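Tyrosine aminotransferase (Leishmania infantum, PDB 4IX8) probably catalyses the pyridoxal-phosphate-dependent transfer of the amino group of tyrosine to 2-oxoglutarate, working as a dimeric member of its aminotransferase family. Local coordinates at residues L50-N54 and F171-K175; G75-V79 and Q284-G288; C158-I164 and C178-I183; D390-Y394 and L406-I410. One frame throughout, in Å; residues are numbered along the deposited sequence.

Contact 1: residues L50-N54 and F171-K175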
loop_
_atom_site.group_PDB
_atom_site.type_symbol
_atom_site.label_atom_id
_atom_site.label_comp_id
_atom_site.label_asym_id
_atom_site.label_seq_id
_atom_site.Cartn_x
_atom_site.Cartn_y
_atom_site.Cartn_z
ATOM N N LEU A 50 -8.598 -2.875 -12.648
ATOM C CA LEU A 50 -8.188 -4.153 -13.250
ATOM C C LEU A 50 -6.691 -4.221 -13.532
ATOM O O LEU A 50 -6.085 -3.248 -14.014
ATOM C CB LEU A 50 -8.917 -4.395 -14.556
ATOM C CG LEU A 50 -10.432 -4.231 -14.456
ATOM C CD1 LEU A 50 -11.030 -4.286 -15.837
ATOM C CD2 LEU A 50 -11.082 -5.286 -13.547
ATOM N N GLN A 51 -6.093 -5.370 -13.232
ATOM C CA GLN A 51 -4.690 -5.591 -13.529
ATOM C C GLN A 51 -4.589 -6.738 -14.546
ATOM O O GLN A 51 -4.813 -7.889 -14.202
ATOM C CB GLN A 51 -3.908 -5.900 -12.239
ATOM C CG GLN A 51 -2.389 -6.009 -12.453
ATOM C CD GLN A 51 -1.744 -4.632 -12.652
ATOM O OE1 GLN A 51 -1.379 -4.270 -13.777
ATOM N NE2 GLN A 51 -1.584 -3.870 -11.555
ATOM N N PRO A 52 -4.237 -6.430 -15.806
ATOM C CA PRO A 52 -4.364 -7.449 -16.864
ATOM C C PRO A 52 -3.413 -8.649 -16.641
ATOM O O PRO A 52 -3.776 -9.786 -16.988
ATOM C CB PRO A 52 -4.032 -6.668 -18.155
ATOM C CG PRO A 52 -3.139 -5.506 -17.712
ATOM C CD PRO A 52 -3.317 -5.339 -16.193
ATOM N N LEU A 53 -2.216 -8.366 -16.116
ATOM C CA LEU A 53 -1.210 -9.373 -15.733
ATOM C C LEU A 53 -1.817 -10.424 -14.786
ATOM O O LEU A 53 -1.834 -11.616 -15.099
ATOM C CB LEU A 53 0.016 -8.680 -15.103
ATOM C CG LEU A 53 1.355 -9.428 -14.964
ATOM C CD1 LEU A 53 2.540 -8.480 -14.609
ATOM C CD2 LEU A 53 1.262 -10.584 -13.973
ATOM N N ASN A 54 -2.283 -9.993 -13.618
ATOM C CA ASN A 54 -2.956 -10.894 -12.682
ATOM C C ASN A 54 -4.105 -11.670 -13.350
ATOM O O ASN A 54 -4.291 -12.865 -13.114
ATOM C CB ASN A 54 -3.492 -10.099 -11.474
ATOM N N PHE A 171 5.338 -1.145 -17.991
ATOM C CA PHE A 171 4.935 -1.706 -16.699
ATOM C C PHE A 171 3.460 -1.375 -16.494
ATOM O O PHE A 171 3.091 -0.222 -16.556
ATOM C CB PHE A 171 5.790 -1.081 -15.587
ATOM C CG PHE A 171 5.454 -1.546 -14.192
ATOM C CD1 PHE A 171 5.515 -2.880 -13.843
ATOM C CD2 PHE A 171 5.123 -0.624 -13.208
ATOM C CE1 PHE A 171 5.210 -3.294 -12.532
ATOM C CE2 PHE A 171 4.825 -1.025 -11.912
ATOM C CZ PHE A 171 4.853 -2.357 -11.575
ATOM N N PRO A 172 2.606 -2.384 -16.306
ATOM C CA PRO A 172 1.164 -2.124 -16.434
ATOM C C PRO A 172 0.508 -1.234 -15.358
ATOM O O PRO A 172 -0.643 -0.843 -15.539
ATOM C CB PRO A 172 0.539 -3.521 -16.363
ATOM C CG PRO A 172 1.673 -4.524 -16.416
ATOM C CD PRO A 172 2.941 -3.814 -16.128
ATOM N N HIS A 173 1.215 -0.881 -14.301
ATOM C CA HIS A 173 0.594 -0.196 -13.204
ATOM C C HIS A 173 0.131 1.219 -13.563
ATOM O O HIS A 173 -0.879 1.656 -12.991
ATOM C CB HIS A 173 1.528 -0.118 -11.996
ATOM C CG HIS A 173 0.798 0.013 -10.691
ATOM N ND1 HIS A 173 -0.178 -0.879 -10.291
ATOM C CD2 HIS A 173 0.925 0.908 -9.682
ATOM C CE1 HIS A 173 -0.614 -0.541 -9.090
ATOM N NE2 HIS A 173 0.035 0.540 -8.700
ATOM N N TYR A 174 0.820 1.938 -14.467
ATOM C CA TYR A 174 0.374 3.296 -14.815
ATOM C C TYR A 174 -1.017 3.247 -15.408
ATOM O O TYR A 174 -1.930 3.995 -14.998
ATOM C CB TYR A 174 1.356 3.986 -15.768
ATOM C CG TYR A 174 2.639 4.204 -15.029
ATOM C CD1 TYR A 174 2.822 5.325 -14.231
ATOM C CD2 TYR A 174 3.641 3.224 -15.026
ATOM C CE1 TYR A 174 3.994 5.490 -13.471
ATOM C CE2 TYR A 174 4.810 3.382 -14.274
ATOM C CZ TYR A 174 4.978 4.505 -13.503
ATOM O OH TYR A 174 6.127 4.673 -12.760
ATOM N N LYS A 175 -1.216 2.289 -16.292
ATOM C CA LYS A 175 -2.506 2.109 -16.938
ATOM C C LYS A 175 -3.567 1.685 -15.927
ATOM O O LYS A 175 -4.713 2.141 -15.975
ATOM C CB LYS A 175 -2.360 1.080 -18.060
ATOM C CG LYS A 175 -3.620 0.497 -18.605
ATOM C CD LYS A 175 -4.265 1.342 -19.598
ATOM C CE LYS A 175 -5.319 0.541 -20.335
ATOM N NZ LYS A 175 -6.381 1.486 -20.724
#
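Where the N-terminal region of this aminotransferase packs against the start of helix 173-181 in a beta-alpha-beta unit, Gln51 meets Pro172 and His173. Gln51 is the N-cap residue of the short helix 52-56. Its chain leaves with CG anti to the backbone N (chi1 -174°) and then bends at chi2, which swings the amide across to the other segment at about a right angle to both partners. The two ends of the amide do different work. Gln51 OE1 rests 3.3 Å from CB of Pro172, while Gln51 NE2 comes in at the edge of the His173 imidazole, in its plane, 3.5 Å from ND1. The amide and ring planes lie only 21° apart, so the groups meet nearly coplanar and not stacked. His173 NE2 is hydrogen-bonded to Leu316 O of the second subunit, which should help to set the rotation of the imidazole. Prolines suit the rest of the contact, being compact and apolar: Pro52 CD lies 4.3 Å from Pro172 CB, and Leu53 CD1 touches Pro172 CG at 4.4 Å. Gln51 and Leu53 are poorly ordered, so their placement is less certain. Ser176 OG, further along helix 173-181, is hydrogen-bonded to Leu50 O and weakly to Gln51 OE1. An N-terminal segment lying on the large domain beside the partner subunit is consistent with the fold type I aminotransferase dimer.

Contact 2: residues G75-V79 and Q284-G288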
loop_
_atom_site.group_PDB
_atom_site.type_symbol
_atom_site.label_atom_id
_atom_site.label_comp_id
_atom_site.label_asym_id
_atom_site.label_seq_id
_atom_site.Cartn_x
_atom_site.Cartn_y
_atom_site.Cartn_z
ATOM N N GLY A 75 8.160 -11.302 -12.644
ATOM C CA GLY A 75 8.887 -10.041 -12.525
ATOM C C GLY A 75 9.434 -9.808 -11.129
ATOM O O GLY A 75 9.564 -8.667 -10.693
ATOM N N ASP A 76 9.691 -10.895 -10.421
ATOM C CA ASP A 76 10.148 -10.853 -9.035
ATOM C C ASP A 76 11.600 -11.406 -8.930
ATOM O O ASP A 76 11.848 -12.543 -9.202
ATOM C CB ASP A 76 9.164 -11.642 -8.163
ATOM C CG ASP A 76 9.507 -11.605 -6.690
ATOM O OD1 ASP A 76 10.661 -11.275 -6.336
ATOM O OD2 ASP A 76 8.616 -11.936 -5.881
ATOM N N PRO A 77 12.548 -10.562 -8.509
ATOM C CA PRO A 77 13.935 -11.019 -8.517
ATOM C C PRO A 77 14.252 -12.034 -7.428
ATOM O O PRO A 77 15.328 -12.602 -7.459
ATOM C CB PRO A 77 14.729 -9.725 -8.302
ATOM C CG PRO A 77 13.751 -8.780 -7.572
ATOM C CD PRO A 77 12.402 -9.134 -8.123
ATOM N N THR A 78 13.310 -12.327 -6.546
ATOM C CA THR A 78 13.592 -13.213 -5.431
ATOM C C THR A 78 13.310 -14.666 -5.786
ATOM O O THR A 78 13.584 -15.526 -4.984
ATOM C CB THR A 78 12.761 -12.885 -4.169
ATOM O OG1 THR A 78 11.378 -13.098 -4.450
ATOM C CG2 THR A 78 12.971 -11.452 -3.730
ATOM N N VAL A 79 12.796 -14.952 -6.982
ATOM C CA VAL A 79 12.234 -16.286 -7.253
ATOM C C VAL A 79 13.164 -17.493 -7.012
ATOM O O VAL A 79 12.732 -18.489 -6.442
ATOM C CB VAL A 79 11.737 -16.361 -8.685
ATOM C CG1 VAL A 79 11.316 -17.774 -9.049
ATOM C CG2 VAL A 79 10.557 -15.427 -8.812
ATOM N N GLN A 284 17.981 -4.347 -4.425
ATOM C CA GLN A 284 18.288 -5.027 -3.150
ATOM C C GLN A 284 17.356 -6.222 -2.935
ATOM O O GLN A 284 17.331 -6.793 -1.862
ATOM C CB GLN A 284 18.176 -4.076 -1.962
ATOM C CG GLN A 284 19.250 -3.016 -1.925
ATOM C CD GLN A 284 19.272 -2.199 -0.638
ATOM O OE1 GLN A 284 18.517 -2.435 0.313
ATOM N NE2 GLN A 284 20.134 -1.208 -0.618
ATOM N N VAL A 285 16.617 -6.595 -3.986
ATOM C CA VAL A 285 15.961 -7.887 -4.039
ATOM C C VAL A 285 15.012 -8.060 -2.859
ATOM O O VAL A 285 15.112 -9.035 -2.128
ATOM C CB VAL A 285 17.022 -9.044 -4.039
ATOM C CG1 VAL A 285 16.420 -10.358 -4.554
ATOM C CG2 VAL A 285 18.253 -8.672 -4.896
ATOM N N CYS A 286 14.121 -7.083 -2.638
ATOM C CA CYS A 286 13.195 -7.154 -1.513
ATOM C C CYS A 286 11.906 -6.395 -1.816
ATOM O O CYS A 286 11.469 -5.564 -1.021
ATOM C CB CYS A 286 13.864 -6.620 -0.240
ATOM S SG CYS A 286 14.433 -4.913 -0.402
ATOM N N PRO A 287 11.249 -6.731 -2.938
ATOM C CA PRO A 287 10.028 -6.024 -3.314
ATOM C C PRO A 287 8.923 -6.158 -2.286
ATOM O O PRO A 287 8.126 -5.217 -2.122
ATOM C CB PRO A 287 9.629 -6.682 -4.638
ATOM C CG PRO A 287 10.308 -8.056 -4.606
ATOM C CD PRO A 287 11.595 -7.797 -3.895
ATOM N N GLY A 288 8.902 -7.285 -1.581
ATOM C CA GLY A 288 7.832 -7.571 -0.644
ATOM C C GLY A 288 7.823 -6.704 0.607
ATOM O O GLY A 288 6.819 -6.653 1.325
#
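Asp76 OD1 is gripped twice by Thr78, whose hydroxyl Thr78 OG1 lies 2.7 Å away. The second bond, from Thr78 N to Asp76 OD1 at 2.9 Å, makes an Asx turn within the type I turn from Asp76 to Val79. Both reach the oxygen from one face of the carboxylate, about 40° out of its plane. Across the contact, Asp76 OD1 lies 3.7 Å from Pro287 CG. Pro77 suits the turn because its ring already restrains phi. Thr78 OG1 sits between the backbone N and the carbonyl carbon (chi1 64°), which leaves the methyl CG2 anti to the carbonyl carbon, on the side of Val285 and Pro287. That CG2 lies 3.6 Å from Val285 O. Val285 CG1 packs on Pro77 CB at 4.2 Å, a short branched side chain that fits between Pro77 and the Thr78 methyl. Pro77 CD touches Pro287 CG, also at 4.2 Å. Segment 284-288 follows closely after Lys282, the predicted pyridoxal phosphate lysine. Asp76 OD2 takes the backbone N of Tyr105 of the second subunit. Both oxygens of the carboxylate thus have partners, which should restrain its rotation, whereas no hydrogen bond joins the two segments, which meet by van der Waals packing.

Contact 3: residues C158-I164 and C178-I183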
loop_
_atom_site.group_PDB
_atom_site.type_symbol
_atom_site.label_atom_id
_atom_site.label_comp_id
_atom_site.label_asym_id
_atom_site.label_seq_id
_atom_site.Cartn_x
_atom_site.Cartn_y
_atom_site.Cartn_z
ATOM N N CYS A 158 -4.147 14.698 -10.984
ATOM C CA CYS A 158 -5.210 14.605 -11.983
ATOM C C CYS A 158 -6.579 14.454 -11.335
ATOM O O CYS A 158 -6.746 13.904 -10.239
ATOM C CB CYS A 158 -5.005 13.406 -12.913
ATOM S SG CYS A 158 -3.398 13.352 -13.674
ATOM N N ASN A 159 -7.548 14.976 -12.046
ATOM C CA ASN A 159 -8.935 14.696 -11.783
ATOM C C ASN A 159 -9.442 13.746 -12.867
ATOM O O ASN A 159 -8.860 13.647 -13.958
ATOM C CB ASN A 159 -9.752 15.985 -11.820
ATOM C CG ASN A 159 -9.320 17.010 -10.755
ATOM O OD1 ASN A 159 -9.254 16.711 -9.565
ATOM N ND2 ASN A 159 -9.098 18.246 -11.187
ATOM N N GLU A 160 -10.574 13.131 -12.601
ATOM C CA GLU A 160 -11.236 12.284 -13.557
ATOM C C GLU A 160 -11.546 13.116 -14.788
ATOM O O GLU A 160 -12.027 14.228 -14.671
ATOM C CB GLU A 160 -12.486 11.662 -12.908
ATOM C CG GLU A 160 -13.233 10.733 -13.834
ATOM C CD GLU A 160 -14.184 9.759 -13.163
ATOM O OE1 GLU A 160 -14.165 9.616 -11.919
ATOM O OE2 GLU A 160 -14.959 9.119 -13.929
ATOM N N GLY A 161 -11.166 12.632 -15.966
ATOM C CA GLY A 161 -11.334 13.379 -17.204
ATOM C C GLY A 161 -10.028 13.952 -17.744
ATOM O O GLY A 161 -9.948 14.472 -18.878
ATOM N N ASP A 162 -9.010 13.935 -16.909
ATOM C CA ASP A 162 -7.672 14.330 -17.334
ATOM C C ASP A 162 -7.015 13.179 -18.085
ATOM O O ASP A 162 -7.486 12.028 -18.018
ATOM C CB ASP A 162 -6.815 14.700 -16.136
ATOM C CG ASP A 162 -7.191 16.058 -15.555
ATOM O OD1 ASP A 162 -7.831 16.831 -16.288
ATOM O OD2 ASP A 162 -6.797 16.377 -14.399
ATOM N N ASN A 163 -5.922 13.485 -18.769
ATOM C CA ASN A 163 -5.089 12.442 -19.354
ATOM C C ASN A 163 -3.601 12.638 -19.060
ATOM O O ASN A 163 -3.189 13.737 -18.747
ATOM C CB ASN A 163 -5.340 12.381 -20.853
ATOM C CG ASN A 163 -4.864 13.646 -21.599
ATOM O OD1 ASN A 163 -3.681 13.759 -21.972
ATOM N ND2 ASN A 163 -5.811 14.557 -21.909
ATOM N N ILE A 164 -2.820 11.552 -19.105
ATOM C CA ILE A 164 -1.353 11.627 -19.065
ATOM C C ILE A 164 -0.756 10.842 -20.222
ATOM O O ILE A 164 -1.393 9.929 -20.744
ATOM C CB ILE A 164 -0.753 11.091 -17.760
ATOM C CG1 ILE A 164 -1.261 9.687 -17.464
ATOM C CG2 ILE A 164 -1.106 11.995 -16.598
ATOM C CD1 ILE A 164 -0.501 9.050 -16.319
ATOM N N CYS A 178 -4.507 4.715 -13.684
ATOM C CA CYS A 178 -5.289 5.667 -14.473
ATOM C C CYS A 178 -6.736 5.205 -14.632
ATOM O O CYS A 178 -7.680 5.948 -14.351
ATOM C CB CYS A 178 -4.697 5.826 -15.863
ATOM S SG CYS A 178 -3.237 6.885 -15.894
ATOM N N ASP A 179 -6.927 3.974 -15.111
ATOM C CA ASP A 179 -8.284 3.488 -15.339
ATOM C C ASP A 179 -9.045 3.408 -14.017
ATOM O O ASP A 179 -10.251 3.596 -13.969
ATOM C CB ASP A 179 -8.280 2.110 -16.004
ATOM C CG ASP A 179 -7.789 2.134 -17.457
ATOM O OD1 ASP A 179 -7.812 3.211 -18.095
ATOM O OD2 ASP A 179 -7.356 1.062 -17.962
ATOM N N SER A 180 -8.340 3.078 -12.942
ATOM C CA SER A 180 -8.988 2.952 -11.653
ATOM C C SER A 180 -9.616 4.299 -11.229
ATOM O O SER A 180 -10.671 4.336 -10.587
ATOM C CB SER A 180 -8.007 2.510 -10.603
ATOM O OG SER A 180 -8.655 2.382 -9.365
ATOM N N TYR A 181 -8.939 5.387 -11.596
ATOM C CA TYR A 181 -9.304 6.693 -11.147
ATOM C C TYR A 181 -9.946 7.517 -12.220
ATOM O O TYR A 181 -10.183 8.686 -12.017
ATOM C CB TYR A 181 -8.091 7.405 -10.569
ATOM C CG TYR A 181 -7.734 6.909 -9.179
ATOM C CD1 TYR A 181 -8.306 7.461 -8.032
ATOM C CD2 TYR A 181 -6.852 5.889 -9.015
ATOM C CE1 TYR A 181 -7.938 6.984 -6.754
ATOM C CE2 TYR A 181 -6.488 5.417 -7.753
ATOM C CZ TYR A 181 -7.018 5.946 -6.654
ATOM O OH TYR A 181 -6.610 5.407 -5.456
ATOM N N GLY A 182 -10.228 6.914 -13.366
ATOM C CA GLY A 182 -10.922 7.635 -14.402
ATOM C C GLY A 182 -10.034 8.650 -15.082
ATOM O O GLY A 182 -10.511 9.533 -15.757
ATOM N N ILE A 183 -8.729 8.471 -14.954
ATOM C CA ILE A 183 -7.757 9.227 -15.721
ATOM C C ILE A 183 -7.441 8.465 -17.024
ATOM O O ILE A 183 -7.373 7.247 -17.011
ATOM C CB ILE A 183 -6.487 9.412 -14.919
ATOM C CG1 ILE A 183 -6.796 10.126 -13.613
ATOM C CG2 ILE A 183 -5.445 10.194 -15.714
ATOM C CD1 ILE A 183 -5.712 9.880 -12.530
HETATM O O HOH W 1 -10.227 10.790 -18.797
#
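Ile183 fills the angle between helix 173-181 and the turn of 158-164 in a beta-alpha-beta crossover, packing against Cys158, Asn159 and Asp162. Its CB lies nearest Asp162 O, at 4.2 Å, and there the side chain forks. CG2, anti to the backbone N, lies 3.6 Å from Asp162 O, while CG1 passes Cys158 CB at 3.8 Å and comes near Asn159 O; CD1 ends 3.6 Å from that same Cys158 CB. A beta-branched residue suits this place because its two arms reach the two sides of the turn. The type II turn from Asn159 to Asp162 is closed by Asp162 N donating to Asn159 O (3.0 Å), and Asp162 OD2 reinforces it by accepting Asn159 N from above the carboxylate plane. The helix ends in a Schellman motif at Gly182, whose positive phi suits glycine. Its lack of a side chain also lets the extended Glu160 chain lie close, Glu160 CG 3.5 Å from Gly182 O. Glu160 OE2 continues to a salt bridge with Arg48. Deeper in, Ile164 CD1 meets Cys178 SG at 3.5 Å. One direct hydrogen bond joins the segments: Gly161 N donates to Gly182 O at 3.2 Å, the donor tilted 32° from the carbonyl plane.

Contact 4: residues D390-Y394 and L406-I410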
loop_
_atom_site.group_PDB
_atom_site.type_symbol
_atom_site.label_atom_id
_atom_site.label_comp_id
_atom_site.label_asym_id
_atom_site.label_seq_id
_atom_site.Cartn_x
_atom_site.Cartn_y
_atom_site.Cartn_z
ATOM N N ASP A 390 0.611 -12.347 -30.729
ATOM C CA ASP A 390 1.487 -12.558 -29.601
ATOM C C ASP A 390 0.770 -13.388 -28.525
ATOM O O ASP A 390 1.387 -14.219 -27.844
ATOM C CB ASP A 390 1.988 -11.223 -29.043
ATOM C CG ASP A 390 0.883 -10.340 -28.541
ATOM O OD1 ASP A 390 -0.171 -10.232 -29.205
ATOM O OD2 ASP A 390 1.074 -9.746 -27.461
ATOM N N MET A 391 -0.539 -13.198 -28.404
ATOM C CA MET A 391 -1.309 -13.945 -27.416
ATOM C C MET A 391 -1.369 -15.412 -27.800
ATOM O O MET A 391 -1.178 -16.294 -26.957
ATOM C CB MET A 391 -2.735 -13.376 -27.297
ATOM C CG MET A 391 -3.616 -14.089 -26.275
ATOM S SD MET A 391 -3.101 -13.839 -24.550
ATOM C CE MET A 391 -3.230 -12.070 -24.401
ATOM N N GLU A 392 -1.598 -15.669 -29.081
ATOM C CA GLU A 392 -1.766 -17.031 -29.549
ATOM C C GLU A 392 -0.434 -17.768 -29.429
ATOM O O GLU A 392 -0.378 -18.987 -29.188
ATOM C CB GLU A 392 -2.288 -17.062 -30.989
ATOM C CG GLU A 392 -2.726 -18.477 -31.428
ATOM C CD GLU A 392 -3.415 -18.533 -32.792
ATOM O OE1 GLU A 392 -3.381 -17.519 -33.535
ATOM O OE2 GLU A 392 -3.988 -19.608 -33.110
ATOM N N PHE A 393 0.644 -17.022 -29.629
ATOM C CA PHE A 393 1.985 -17.567 -29.460
ATOM C C PHE A 393 2.236 -17.984 -28.004
ATOM O O PHE A 393 2.828 -19.043 -27.739
ATOM C CB PHE A 393 3.008 -16.523 -29.878
ATOM C CG PHE A 393 4.394 -17.043 -30.000
ATOM C CD1 PHE A 393 5.135 -17.359 -28.867
ATOM C CD2 PHE A 393 4.971 -17.186 -31.238
ATOM C CE1 PHE A 393 6.419 -17.836 -28.982
ATOM C CE2 PHE A 393 6.247 -17.663 -31.370
ATOM C CZ PHE A 393 6.982 -17.985 -30.246
ATOM N N TYR A 394 1.757 -17.145 -27.088
ATOM C CA TYR A 394 1.921 -17.345 -25.651
ATOM C C TYR A 394 1.176 -18.618 -25.240
ATOM O O TYR A 394 1.742 -19.478 -24.546
ATOM C CB TYR A 394 1.434 -16.082 -24.864
ATOM C CG TYR A 394 0.823 -16.393 -23.501
ATOM C CD1 TYR A 394 1.619 -16.586 -22.379
ATOM C CD2 TYR A 394 -0.562 -16.476 -23.338
ATOM C CE1 TYR A 394 1.052 -16.902 -21.141
ATOM C CE2 TYR A 394 -1.136 -16.782 -22.099
ATOM C CZ TYR A 394 -0.327 -16.988 -21.008
ATOM O OH TYR A 394 -0.881 -17.306 -19.787
ATOM N N LEU A 406 5.053 -13.690 -21.383
ATOM C CA LEU A 406 3.910 -12.782 -21.288
ATOM C C LEU A 406 3.750 -12.128 -22.642
ATOM O O LEU A 406 4.715 -11.623 -23.187
ATOM C CB LEU A 406 4.096 -11.717 -20.201
ATOM C CG LEU A 406 4.020 -12.194 -18.745
ATOM C CD1 LEU A 406 4.311 -11.041 -17.807
ATOM C CD2 LEU A 406 2.657 -12.812 -18.443
ATOM N N PRO A 407 2.525 -12.101 -23.168
ATOM C CA PRO A 407 2.283 -11.403 -24.426
ATOM C C PRO A 407 2.382 -9.907 -24.225
ATOM O O PRO A 407 1.959 -9.445 -23.156
ATOM C CB PRO A 407 0.856 -11.808 -24.777
ATOM C CG PRO A 407 0.208 -12.088 -23.446
ATOM C CD PRO A 407 1.286 -12.667 -22.599
ATOM N N GLY A 408 2.916 -9.175 -25.205
ATOM C CA GLY A 408 3.130 -7.735 -25.079
ATOM C C GLY A 408 1.883 -6.894 -25.015
ATOM O O GLY A 408 1.930 -5.723 -24.613
ATOM N N GLU A 409 0.777 -7.492 -25.443
ATOM C CA GLU A 409 -0.568 -6.930 -25.266
ATOM C C GLU A 409 -0.759 -6.412 -23.835
ATOM O O GLU A 409 -1.190 -5.301 -23.611
ATOM C CB GLU A 409 -1.598 -8.013 -25.564
ATOM C CG GLU A 409 -2.891 -7.550 -26.147
ATOM C CD GLU A 409 -3.875 -8.708 -26.327
ATOM O OE1 GLU A 409 -4.859 -8.737 -25.544
ATOM O OE2 GLU A 409 -3.653 -9.592 -27.204
ATOM N N ILE A 410 -0.390 -7.237 -22.867
ATOM C CA ILE A 410 -0.478 -6.911 -21.449
ATOM C C ILE A 410 0.155 -5.568 -21.108
ATOM O O ILE A 410 -0.239 -4.928 -20.139
ATOM C CB ILE A 410 0.223 -8.040 -20.610
ATOM C CG1 ILE A 410 -0.539 -9.341 -20.769
ATOM C CG2 ILE A 410 0.309 -7.726 -19.152
ATOM C CD1 ILE A 410 -2.012 -9.261 -20.409
#
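Pro407 is the tightly packed centre of this contact, surrounded by Asp390, Met391 and Tyr394 at the beginning of helix 390-401. The helix leads into strand 403-407 of the five-stranded sheet, and the chain then turns into the 3-10 segment at 408-410. Pro407 CD lies over one face of the Tyr394 ring, 4.2 Å from its centroid and 24° off the ring normal, a CH-pi contact offset toward the rim. On another side, Met391 curls over the proline: CG leaves anti to the backbone N, and bends at chi2 and chi3 bring the methyl CE to 3.6 Å from Pro407 CG. A flexible thioether suits this place because it can fold round a rigid ring. Leu56 of helix 52-56 covers the proline as well. Asp390 CG stands between its backbone N and carbonyl carbon (chi1 61°), which turns the carboxylate toward the 3-10 segment. There Asp390 OD2 accepts Glu409 N at 3.0 Å, met nearly along its C-O axis, with Gly408 N also close by.

The looser side belongs to Glu409, which is exposed. Its extended chain crosses Met391 at about a right angle, and OE2 lies 3.8 Å from Met391 CE. Glu409 OE2 also stands 4.1 Å from Asp390 OD1, with the two carboxylate planes 58° apart. This neighbouring like charge may slightly raise the proton affinity of either acid, though solvent around exposed Glu409 would screen the effect, whereas the backbone N-H held by Asp390 OD2 should help to stabilise the negative charge on Asp390.

Overall arrangement
From the N terminus, the chain opens contact 1 at 50-54 and contact 2 at 75-79. Contact 3 opens at 158-164, contact 1 closes at 171-175 and contact 3 at 178-183, so contacts 1 and 3 cross while sharing helix 173-181. Contact 2, closing only at 284-288, crosses contact 1 and encloses contact 3; it joins the loop after strand 70-71 to that between strands 274-279 and 292-297. Contact 4 follows in series, setting helix 390-401 against the end of strand 403-407 of the smaller sheet. It touches contact 1, Pro52 CG lying 3.8 Å from Ile410 O. The N-terminal segment thus bridges the large-sheet layer and the smaller sheet, while contacts 1 to 3 touch the second subunit.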